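Local coordinates for protein ectonucleoside triphosphate diphosphohydrolase 4 (Homo sapiens, PDB 6WG5) that is a member of the GDA1/CD39 family, whose fold is related to that of actin and the sugar kinases, at residues F281-E291 against H437-W448; R340-C348 against F406-A415. All blocks are in the same frame, centred on the assembly; numbering follows the deposited sequence.

Overall arrangement
The two contacts are neighbours in the fold, with their centres about 13 Å apart. Contact 1 crosses helix 283-296 with helix 436-456. Contact 2 sets the start of helix 345-352 against helix 403-414. Both segments of contact 2 come between the two segments of contact 1 in the sequence. The two meet directly. The disulfide Cys414-Cys443 ties helix 403-414 to helix 436-456, and the Phe345 ring packs on Ser446. Helix 436-456 is thus held by partners of both contacts. Helix 283-296 follows strand 270-279 of a mixed sheet, consistent with the actin-like fold of the family. Contact 2 lies farther from the chain's centre, about 28 Å against 19 Å for contact 1.

Contact 1 of 2, residues F281-E291 against H437-W448; sequences FGGNAARQRYE and HRLKYQCFKSAW. With NAG (2-acetamido-2-deoxy-beta-D-glucopyranose), chain B.
Phe444 and Trp448, one turn apart on helix 437-448, carry the contact with helix 283-291. The two helix axes cross at 97° and approach to 9.5 Å. Apolar packing comes first. The Phe444 ring is a knob in a hole of Gly283, Ala286, Arg287 and Tyr290. Arg287 CB lies over one ring face in a CH-pi contact, 4.0 Å from the Phe444 centroid. Tyr290 adds its CB, 3.8 Å from Phe444 CE1. The Trp448 indole takes the methyl of Ala286 over its face, with Ala286 CB 3.6 Å from the centroid of the Trp448 five-membered ring. The trans first torsion of Trp448 lays the indole across the first turn of helix 283-291, against Gly283.

Polar contacts lie around this core. Trp448 NE1 donates to Phe281 O at 3.0 Å, with an N-H...O angle of 155°. The acceptor lies in the indole plane, but the nitrogen stands above the carbonyl plane. Thr230 OG1 also hydrogen-bonds to this oxygen. Lys445 NZ makes a weak bond to Asn284 OD1. Arg287 NE pairs with Glu291 OE2 at 2.7 Å in a salt bridge within its helix, and Asp319 binds Arg287 NH1. Arg287 NE comes to the rim of the Tyr441 ring, near its plane, 3.6 Å from Tyr441 CE1; the guanidinium and ring planes are 55° apart.

NAG places its methyl C8 over one face of the Arg289 guanidinium and against the Phe281 ring, while Arg289 NH1 hydrogen-bonds to Phe355 O. Helix 283-291 follows strand 270-279 of the mixed sheet, and helix 345-352 covers Phe444 through Ile352 and Tyr290 through Thr351.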
loop_
_atom_site.group_PDB
_atom_site.type_symbol
_atom_site.label_atom_id
_atom_site.label_comp_id
_atom_site.label_asym_id
_atom_site.label_seq_id
_atom_site.Cartn_x
_atom_site.Cartn_y
_atom_site.Cartn_z
ATOM N N PHE A 281 -5.602 10.856 -7.901
ATOM C CA PHE A 281 -5.885 11.498 -6.623
ATOM C C PHE A 281 -4.681 11.458 -5.688
ATOM O O PHE A 281 -4.833 11.649 -4.477
ATOM C CB PHE A 281 -7.108 10.853 -5.971
ATOM C CG PHE A 281 -8.376 11.079 -6.739
ATOM C CD1 PHE A 281 -9.249 12.093 -6.379
ATOM C CD2 PHE A 281 -8.683 10.298 -7.839
ATOM C CE1 PHE A 281 -10.412 12.311 -7.093
ATOM C CE2 PHE A 281 -9.844 10.511 -8.558
ATOM C CZ PHE A 281 -10.710 11.521 -8.186
ATOM N N GLY A 282 -3.487 11.211 -6.224
ATOM C CA GLY A 282 -2.276 11.379 -5.456
ATOM C C GLY A 282 -1.882 12.838 -5.353
ATOM O O GLY A 282 -2.447 13.712 -6.009
ATOM N N GLY A 283 -0.886 13.101 -4.506
ATOM C CA GLY A 283 -0.478 14.476 -4.269
ATOM C C GLY A 283 -0.060 15.187 -5.540
ATOM O O GLY A 283 -0.576 16.258 -5.868
ATOM N N ASN A 284 0.882 14.595 -6.278
ATOM C CA ASN A 284 1.374 15.223 -7.500
ATOM C C ASN A 284 0.290 15.289 -8.570
ATOM O O ASN A 284 0.130 16.319 -9.235
ATOM C CB ASN A 284 2.597 14.467 -8.016
ATOM C CG ASN A 284 3.787 14.568 -7.077
ATOM O OD1 ASN A 284 3.948 15.558 -6.363
ATOM N ND2 ASN A 284 4.629 13.542 -7.077
ATOM N N ALA A 285 -0.464 14.202 -8.755
ATOM C CA ALA A 285 -1.542 14.212 -9.740
ATOM C C ALA A 285 -2.563 15.298 -9.427
ATOM O O ALA A 285 -3.037 15.995 -10.332
ATOM C CB ALA A 285 -2.223 12.845 -9.795
ATOM N N ALA A 286 -2.918 15.455 -8.149
ATOM C CA ALA A 286 -3.862 16.501 -7.773
ATOM C C ALA A 286 -3.324 17.876 -8.138
ATOM O O ALA A 286 -4.062 18.723 -8.656
ATOM C CB ALA A 286 -4.170 16.423 -6.278
ATOM N N ARG A 287 -2.037 18.119 -7.879
ATOM C CA ARG A 287 -1.445 19.405 -8.226
ATOM C C ARG A 287 -1.490 19.638 -9.730
ATOM O O ARG A 287 -1.733 20.763 -10.185
ATOM C CB ARG A 287 -0.006 19.478 -7.709
ATOM C CG ARG A 287 0.776 20.709 -8.170
ATOM C CD ARG A 287 0.234 21.996 -7.565
ATOM N NE ARG A 287 0.791 23.175 -8.223
ATOM C CZ ARG A 287 0.515 24.431 -7.883
ATOM N NH1 ARG A 287 -0.311 24.689 -6.877
ATOM N NH2 ARG A 287 1.067 25.435 -8.554
ATOM N N GLN A 288 -1.255 18.590 -10.520
ATOM C CA GLN A 288 -1.292 18.744 -11.970
ATOM C C GLN A 288 -2.709 19.022 -12.456
ATOM O O GLN A 288 -2.918 19.874 -13.327
ATOM C CB GLN A 288 -0.722 17.497 -12.647
ATOM C CG GLN A 288 -0.620 17.609 -14.161
ATOM C CD GLN A 288 0.236 18.784 -14.601
ATOM O OE1 GLN A 288 1.418 18.867 -14.264
ATOM N NE2 GLN A 288 -0.363 19.706 -15.350
ATOM N N ARG A 289 -3.697 18.315 -11.904
ATOM C CA ARG A 289 -5.085 18.592 -12.258
ATOM C C ARG A 289 -5.471 20.011 -11.866
ATOM O O ARG A 289 -6.250 20.672 -12.565
ATOM C CB ARG A 289 -6.006 17.576 -11.583
ATOM C CG ARG A 289 -5.788 16.137 -12.035
ATOM C CD ARG A 289 -6.519 15.170 -11.126
ATOM N NE ARG A 289 -7.917 15.554 -10.975
ATOM C CZ ARG A 289 -8.675 15.250 -9.927
ATOM N NH1 ARG A 289 -9.938 15.654 -9.891
ATOM N NH2 ARG A 289 -8.177 14.555 -8.914
ATOM N N TYR A 290 -4.931 20.498 -10.746
ATOM C CA TYR A 290 -5.215 21.858 -10.305
ATOM C C TYR A 290 -4.603 22.879 -11.257
ATOM O O TYR A 290 -5.268 23.837 -11.669
ATOM C CB TYR A 290 -4.693 22.049 -8.878
ATOM C CG TYR A 290 -4.799 23.458 -8.341
ATOM C CD1 TYR A 290 -6.034 24.038 -8.096
ATOM C CD2 TYR A 290 -3.661 24.199 -8.057
ATOM C CE1 TYR A 290 -6.133 25.324 -7.598
ATOM C CE2 TYR A 290 -3.749 25.482 -7.557
ATOM C CZ TYR A 290 -4.988 26.040 -7.328
ATOM O OH TYR A 290 -5.082 27.321 -6.835
ATOM N N GLU A 291 -3.335 22.683 -11.629
ATOM C CA GLU A 291 -2.704 23.584 -12.588
ATOM C C GLU A 291 -3.400 23.537 -13.941
ATOM O O GLU A 291 -3.488 24.561 -14.626
ATOM C CB GLU A 291 -1.222 23.232 -12.740
ATOM C CG GLU A 291 -0.388 23.516 -11.494
ATOM C CD GLU A 291 1.076 23.149 -11.661
ATOM O OE1 GLU A 291 1.461 22.695 -12.759
ATOM O OE2 GLU A 291 1.846 23.317 -10.690
ATOM N N HIS A 437 11.578 20.112 -4.571
ATOM C CA HIS A 437 10.199 19.798 -4.931
ATOM C C HIS A 437 9.325 19.693 -3.686
ATOM O O HIS A 437 8.201 20.204 -3.661
ATOM C CB HIS A 437 10.158 18.499 -5.735
ATOM C CG HIS A 437 8.823 18.201 -6.343
ATOM N ND1 HIS A 437 7.770 17.690 -5.616
ATOM C CD2 HIS A 437 8.374 18.333 -7.615
ATOM C CE1 HIS A 437 6.727 17.526 -6.410
ATOM N NE2 HIS A 437 7.067 17.910 -7.628
ATOM N N ARG A 438 9.829 19.032 -2.642
ATOM C CA ARG A 438 9.102 18.973 -1.379
ATOM C C ARG A 438 8.891 20.369 -0.806
ATOM O O ARG A 438 7.797 20.698 -0.332
ATOM C CB ARG A 438 9.860 18.090 -0.385
ATOM C CG ARG A 438 9.438 18.243 1.072
ATOM C CD ARG A 438 7.957 17.977 1.273
ATOM N NE ARG A 438 7.532 16.719 0.668
ATOM C CZ ARG A 438 6.271 16.301 0.614
ATOM N NH1 ARG A 438 5.295 17.039 1.133
ATOM N NH2 ARG A 438 5.982 15.142 0.037
ATOM N N LEU A 439 9.930 21.206 -0.845
ATOM C CA LEU A 439 9.823 22.548 -0.286
ATOM C C LEU A 439 8.768 23.369 -1.018
ATOM O O LEU A 439 8.052 24.172 -0.404
ATOM C CB LEU A 439 11.185 23.242 -0.355
ATOM C CG LEU A 439 11.369 24.462 0.545
ATOM C CD1 LEU A 439 11.589 24.036 1.995
ATOM C CD2 LEU A 439 12.526 25.315 0.053
ATOM N N LYS A 440 8.650 23.176 -2.331
ATOM C CA LYS A 440 7.757 23.994 -3.142
ATOM C C LYS A 440 6.309 23.530 -3.046
ATOM O O LYS A 440 5.395 24.359 -2.980
ATOM C CB LYS A 440 8.229 23.971 -4.594
ATOM C CG LYS A 440 7.290 24.618 -5.593
ATOM C CD LYS A 440 8.000 24.793 -6.928
ATOM C CE LYS A 440 7.073 25.289 -8.022
ATOM N NZ LYS A 440 7.752 25.239 -9.350
ATOM N N TYR A 441 6.075 22.218 -3.034
ATOM C CA TYR A 441 4.727 21.669 -3.116
ATOM C C TYR A 441 4.220 21.130 -1.783
ATOM O O TYR A 441 3.153 20.507 -1.747
ATOM C CB TYR A 441 4.680 20.574 -4.186
ATOM C CG TYR A 441 4.959 21.107 -5.571
ATOM C CD1 TYR A 441 4.027 21.899 -6.229
ATOM C CD2 TYR A 441 6.156 20.830 -6.219
ATOM C CE1 TYR A 441 4.275 22.399 -7.489
ATOM C CE2 TYR A 441 6.413 21.326 -7.488
ATOM C CZ TYR A 441 5.469 22.110 -8.117
ATOM O OH TYR A 441 5.709 22.611 -9.378
ATOM N N GLN A 442 4.948 21.363 -0.689
ATOM C CA GLN A 442 4.469 20.947 0.627
ATOM C C GLN A 442 3.094 21.531 0.923
ATOM O O GLN A 442 2.226 20.845 1.474
ATOM C CB GLN A 442 5.472 21.369 1.704
ATOM C CG GLN A 442 4.910 21.440 3.132
ATOM C CD GLN A 442 4.623 20.076 3.730
ATOM O OE1 GLN A 442 5.144 19.058 3.274
ATOM N NE2 GLN A 442 3.788 20.050 4.761
ATOM N N CYS A 443 2.881 22.802 0.581
ATOM C CA CYS A 443 1.632 23.464 0.939
ATOM C C CYS A 443 0.444 22.806 0.259
ATOM O O CYS A 443 -0.512 22.386 0.919
ATOM C CB CYS A 443 1.707 24.946 0.587
ATOM S SG CYS A 443 2.606 25.804 1.850
ATOM N N PHE A 444 0.481 22.718 -1.071
ATOM C CA PHE A 444 -0.609 22.066 -1.783
ATOM C C PHE A 444 -0.822 20.650 -1.263
ATOM O O PHE A 444 -1.955 20.241 -0.986
ATOM C CB PHE A 444 -0.330 22.045 -3.285
ATOM C CG PHE A 444 -1.384 21.324 -4.071
ATOM C CD1 PHE A 444 -2.445 22.016 -4.626
ATOM C CD2 PHE A 444 -1.330 19.950 -4.228
ATOM C CE1 PHE A 444 -3.420 21.354 -5.336
ATOM C CE2 PHE A 444 -2.307 19.282 -4.933
ATOM C CZ PHE A 444 -3.356 19.985 -5.487
ATOM N N LYS A 445 0.264 19.886 -1.112
ATOM C CA LYS A 445 0.126 18.483 -0.743
ATOM C C LYS A 445 -0.342 18.315 0.696
ATOM O O LYS A 445 -1.097 17.382 0.992
ATOM C CB LYS A 445 1.447 17.756 -0.972
ATOM C CG LYS A 445 1.724 17.474 -2.444
ATOM C CD LYS A 445 3.204 17.308 -2.714
ATOM C CE LYS A 445 3.532 15.917 -3.196
ATOM N NZ LYS A 445 5.003 15.728 -3.322
ATOM N N SER A 446 0.080 19.198 1.602
ATOM C CA SER A 446 -0.408 19.124 2.976
ATOM C C SER A 446 -1.906 19.396 3.036
ATOM O O SER A 446 -2.636 18.732 3.783
ATOM C CB SER A 446 0.352 20.112 3.860
ATOM O OG SER A 446 0.116 21.446 3.451
ATOM N N ALA A 447 -2.384 20.368 2.254
ATOM C CA ALA A 447 -3.812 20.669 2.222
ATOM C C ALA A 447 -4.592 19.559 1.533
ATOM O O ALA A 447 -5.677 19.178 1.988
ATOM C CB ALA A 447 -4.047 21.999 1.513
ATOM N N TRP A 448 -4.064 19.041 0.425
ATOM C CA TRP A 448 -4.695 17.908 -0.241
ATOM C C TRP A 448 -4.763 16.706 0.693
ATOM O O TRP A 448 -5.803 16.047 0.805
ATOM C CB TRP A 448 -3.922 17.571 -1.516
ATOM C CG TRP A 448 -4.479 16.413 -2.280
ATOM C CD1 TRP A 448 -3.922 15.175 -2.410
ATOM C CD2 TRP A 448 -5.701 16.384 -3.027
ATOM N NE1 TRP A 448 -4.719 14.376 -3.196
ATOM C CE2 TRP A 448 -5.819 15.093 -3.585
ATOM C CE3 TRP A 448 -6.706 17.322 -3.278
ATOM C CZ2 TRP A 448 -6.902 14.716 -4.373
ATOM C CZ3 TRP A 448 -7.780 16.947 -4.067
ATOM C CH2 TRP A 448 -7.870 15.655 -4.603
HETATM C C1 NAG B . -13.096 14.110 -11.859
HETATM C C2 NAG B . -12.282 13.173 -12.758
HETATM C C3 NAG B . -12.213 13.720 -14.184
HETATM C C4 NAG B . -13.596 14.085 -14.709
HETATM C C5 NAG B . -14.312 14.991 -13.718
HETATM C C6 NAG B . -15.739 15.291 -14.108
HETATM C C7 NAG B . -10.433 11.802 -11.891
HETATM C C8 NAG B . -9.024 11.812 -11.381
HETATM N N2 NAG B . -10.940 12.992 -12.228
HETATM O O3 NAG B . -11.621 12.738 -15.028
HETATM O O4 NAG B . -13.462 14.793 -15.937
HETATM O O5 NAG B . -14.366 14.346 -12.441
HETATM O O6 NAG B . -16.461 15.854 -13.021
HETATM O O7 NAG B . -11.082 10.765 -11.991
HETATM O O HOH W 1 7.004 13.218 -4.693
#

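Contact 2 of 2, residues R340-C348 against F406-A415; sequences RGTGDFDLC and FTKAAKDYCA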
loop_
_atom_site.group_PDB
_atom_site.type_symbol
_atom_site.label_atom_id
_atom_site.label_comp_id
_atom_site.label_asym_id
_atom_site.label_seq_id
_atom_site.Cartn_x
_atom_site.Cartn_y
_atom_site.Cartn_z
ATOM N N ARG A 340 2.007 33.433 -8.593
ATOM C CA ARG A 340 2.720 33.910 -7.416
ATOM C C ARG A 340 2.021 33.356 -6.186
ATOM O O ARG A 340 0.804 33.502 -6.044
ATOM C CB ARG A 340 2.766 35.439 -7.356
ATOM C CG ARG A 340 3.788 35.980 -6.370
ATOM C CD ARG A 340 3.266 37.214 -5.658
ATOM N NE ARG A 340 2.828 38.244 -6.594
ATOM C CZ ARG A 340 1.955 39.204 -6.297
ATOM N NH1 ARG A 340 1.616 40.098 -7.217
ATOM N NH2 ARG A 340 1.408 39.267 -5.088
ATOM N N GLY A 341 2.789 32.720 -5.304
ATOM C CA GLY A 341 2.208 32.070 -4.141
ATOM C C GLY A 341 1.827 33.076 -3.071
ATOM O O GLY A 341 2.616 33.961 -2.723
ATOM N N THR A 342 0.610 32.940 -2.545
ATOM C CA THR A 342 0.148 33.758 -1.433
ATOM C C THR A 342 0.092 32.985 -0.121
ATOM O O THR A 342 -0.273 33.563 0.907
ATOM C CB THR A 342 -1.232 34.353 -1.747
ATOM O OG1 THR A 342 -2.168 33.304 -2.019
ATOM C CG2 THR A 342 -1.147 35.274 -2.954
ATOM N N GLY A 343 0.445 31.700 -0.129
ATOM C CA GLY A 343 0.606 30.923 1.087
ATOM C C GLY A 343 -0.567 30.977 2.046
ATOM O O GLY A 343 -0.395 31.319 3.221
ATOM N N ASP A 344 -1.760 30.629 1.567
ATOM C CA ASP A 344 -2.975 30.634 2.380
ATOM C C ASP A 344 -3.474 29.194 2.473
ATOM O O ASP A 344 -4.204 28.716 1.601
ATOM C CB ASP A 344 -4.027 31.565 1.785
ATOM C CG ASP A 344 -5.146 31.877 2.761
ATOM O OD1 ASP A 344 -5.395 31.055 3.669
ATOM O OD2 ASP A 344 -5.773 32.949 2.623
ATOM N N PHE A 345 -3.079 28.508 3.548
ATOM C CA PHE A 345 -3.388 27.089 3.698
ATOM C C PHE A 345 -4.893 26.846 3.702
ATOM O O PHE A 345 -5.393 25.964 2.994
ATOM C CB PHE A 345 -2.745 26.563 4.981
ATOM C CG PHE A 345 -3.099 25.141 5.307
ATOM C CD1 PHE A 345 -2.402 24.090 4.735
ATOM C CD2 PHE A 345 -4.114 24.856 6.205
ATOM C CE1 PHE A 345 -2.721 22.783 5.040
ATOM C CE2 PHE A 345 -4.439 23.551 6.514
ATOM C CZ PHE A 345 -3.740 22.511 5.931
ATOM N N ASP A 346 -5.638 27.623 4.491
ATOM C CA ASP A 346 -7.083 27.426 4.569
ATOM C C ASP A 346 -7.759 27.732 3.238
ATOM O O ASP A 346 -8.726 27.062 2.858
ATOM C CB ASP A 346 -7.674 28.291 5.682
ATOM C CG ASP A 346 -7.338 27.771 7.067
ATOM O OD1 ASP A 346 -7.241 26.536 7.237
ATOM O OD2 ASP A 346 -7.173 28.600 7.986
ATOM N N LEU A 347 -7.274 28.743 2.517
ATOM C CA LEU A 347 -7.859 29.062 1.220
ATOM C C LEU A 347 -7.482 28.020 0.174
ATOM O O LEU A 347 -8.253 27.769 -0.759
ATOM C CB LEU A 347 -7.420 30.458 0.777
ATOM C CG LEU A 347 -7.973 30.975 -0.552
ATOM C CD1 LEU A 347 -9.493 30.973 -0.555
ATOM C CD2 LEU A 347 -7.442 32.372 -0.831
ATOM N N CYS A 348 -6.307 27.404 0.314
ATOM C CA CYS A 348 -5.934 26.311 -0.577
ATOM C C CYS A 348 -6.885 25.131 -0.422
ATOM O O CYS A 348 -7.296 24.519 -1.415
ATOM C CB CYS A 348 -4.496 25.874 -0.297
ATOM S SG CYS A 348 -3.933 24.520 -1.341
ATOM N N PHE A 406 -1.262 19.756 13.282
ATOM C CA PHE A 406 -0.848 19.711 11.886
ATOM C C PHE A 406 -1.281 20.970 11.144
ATOM O O PHE A 406 -0.473 21.606 10.455
ATOM C CB PHE A 406 -1.419 18.463 11.215
ATOM C CG PHE A 406 -1.269 18.457 9.722
ATOM C CD1 PHE A 406 -0.069 18.094 9.135
ATOM C CD2 PHE A 406 -2.328 18.814 8.907
ATOM C CE1 PHE A 406 0.071 18.089 7.763
ATOM C CE2 PHE A 406 -2.193 18.812 7.533
ATOM C CZ PHE A 406 -0.993 18.448 6.961
ATOM N N THR A 407 -2.556 21.348 11.270
ATOM C CA THR A 407 -3.052 22.518 10.551
ATOM C C THR A 407 -2.295 23.774 10.957
ATOM O O THR A 407 -2.005 24.630 10.115
ATOM C CB THR A 407 -4.550 22.700 10.796
ATOM O OG1 THR A 407 -4.813 22.721 12.205
ATOM C CG2 THR A 407 -5.340 21.575 10.144
ATOM N N LYS A 408 -1.968 23.903 12.244
ATOM C CA LYS A 408 -1.204 25.060 12.701
ATOM C C LYS A 408 0.173 25.093 12.051
ATOM O O LYS A 408 0.573 26.105 11.464
ATOM C CB LYS A 408 -1.081 25.032 14.225
ATOM C CG LYS A 408 -0.371 26.234 14.819
ATOM C CD LYS A 408 -0.372 26.162 16.336
ATOM C CE LYS A 408 0.265 27.391 16.966
ATOM N NZ LYS A 408 0.188 27.346 18.455
ATOM N N ALA A 409 0.915 23.988 12.146
ATOM C CA ALA A 409 2.241 23.934 11.542
ATOM C C ALA A 409 2.162 24.098 10.030
ATOM O O ALA A 409 2.989 24.792 9.429
ATOM C CB ALA A 409 2.929 22.619 11.905
ATOM N N ALA A 410 1.170 23.464 9.400
ATOM C CA ALA A 410 1.011 23.591 7.955
ATOM C C ALA A 410 0.703 25.029 7.563
ATOM O O ALA A 410 1.243 25.541 6.577
ATOM C CB ALA A 410 -0.092 22.654 7.461
ATOM N N LYS A 411 -0.164 25.699 8.329
ATOM C CA LYS A 411 -0.471 27.098 8.057
ATOM C C LYS A 411 0.774 27.966 8.176
ATOM O O LYS A 411 1.015 28.841 7.336
ATOM C CB LYS A 411 -1.557 27.599 9.011
ATOM C CG LYS A 411 -2.871 27.938 8.326
ATOM C CD LYS A 411 -3.893 28.542 9.288
ATOM C CE LYS A 411 -4.683 27.472 10.031
ATOM N NZ LYS A 411 -5.978 28.000 10.552
ATOM N N ASP A 412 1.582 27.736 9.215
ATOM C CA ASP A 412 2.754 28.573 9.443
ATOM C C ASP A 412 3.800 28.372 8.353
ATOM O O ASP A 412 4.447 29.334 7.921
ATOM C CB ASP A 412 3.344 28.279 10.823
ATOM C CG ASP A 412 2.456 28.769 11.954
ATOM O OD1 ASP A 412 1.640 29.687 11.717
ATOM O OD2 ASP A 412 2.575 28.241 13.081
ATOM N N TYR A 413 3.984 27.133 7.894
ATOM C CA TYR A 413 4.935 26.882 6.815
ATOM C C TYR A 413 4.537 27.640 5.553
ATOM O O TYR A 413 5.376 28.281 4.909
ATOM C CB TYR A 413 5.031 25.379 6.539
ATOM C CG TYR A 413 5.946 25.032 5.383
ATOM C CD1 TYR A 413 7.301 24.805 5.588
ATOM C CD2 TYR A 413 5.455 24.935 4.085
ATOM C CE1 TYR A 413 8.141 24.490 4.535
ATOM C CE2 TYR A 413 6.289 24.624 3.025
ATOM C CZ TYR A 413 7.631 24.404 3.257
ATOM O OH TYR A 413 8.469 24.094 2.208
ATOM N N CYS A 414 3.253 27.586 5.189
ATOM C CA CYS A 414 2.802 28.213 3.951
ATOM C C CYS A 414 2.928 29.728 4.009
ATOM O O CYS A 414 3.256 30.365 3.001
ATOM C CB CYS A 414 1.359 27.800 3.660
ATOM S SG CYS A 414 1.251 26.040 3.350
ATOM N N ALA A 415 2.677 30.322 5.172
ATOM C CA ALA A 415 2.750 31.767 5.318
ATOM C C ALA A 415 4.180 32.287 5.416
ATOM O O ALA A 415 4.370 33.500 5.550
ATOM C CB ALA A 415 1.960 32.204 6.554
HETATM O O HOH W 2 -0.965 29.761 5.632
HETATM O O HOH W 3 -7.918 25.691 10.456
#
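A chi1 of 175° swings the Phe345 ring away from its own backbone N and onto helix 406-414. Lys411 bends at chi3 (-85°) and brings its ammonium to Asp346. The Phe345 ring is a knob among Thr407, Ala410, Lys411 and Cys414. Ala410 CB sits over one face of this ring, offset toward the rim, and comes within 3.6 Å of Phe345 CE1. Cys414 SG lies at the ring edge. Lys411 runs across Phe345 at about a right angle, with Lys411 CG 3.6 Å from Phe345 CB.

The salt bridge lies beside this packing. Lys411 NZ donates to Asp346 OD2 at 2.9 Å, meeting the syn lone pair of that oxygen. A water links Lys411 NZ to Asp346 OD1, though its bond to the carboxylate is weak. Arg349 NH2 takes the other oxygen, Asp346 OD1, so each carboxylate oxygen has its own cation.

The 340-348 segment is a strand-to-helix connection, running from strand 335-341 into helix 345-352. Asp344 is the N-cap of that helix. Its OD1 accepts from Leu347 N at 3.2 Å, approached from above the carboxylate plane. Gly343 has positive phi (52°) and passes close to the end of helix 406-414. Gly343 CA lies 3.3 Å from Cys414 O in a CA-H...O contact.

A single water joins the two backbones. It donates to Gly343 O and to Lys411 O, and accepts from Phe345 N. Cys348 is joined to Cys321 by a disulfide, and Thr407 touches Phe450 of helix 436-456.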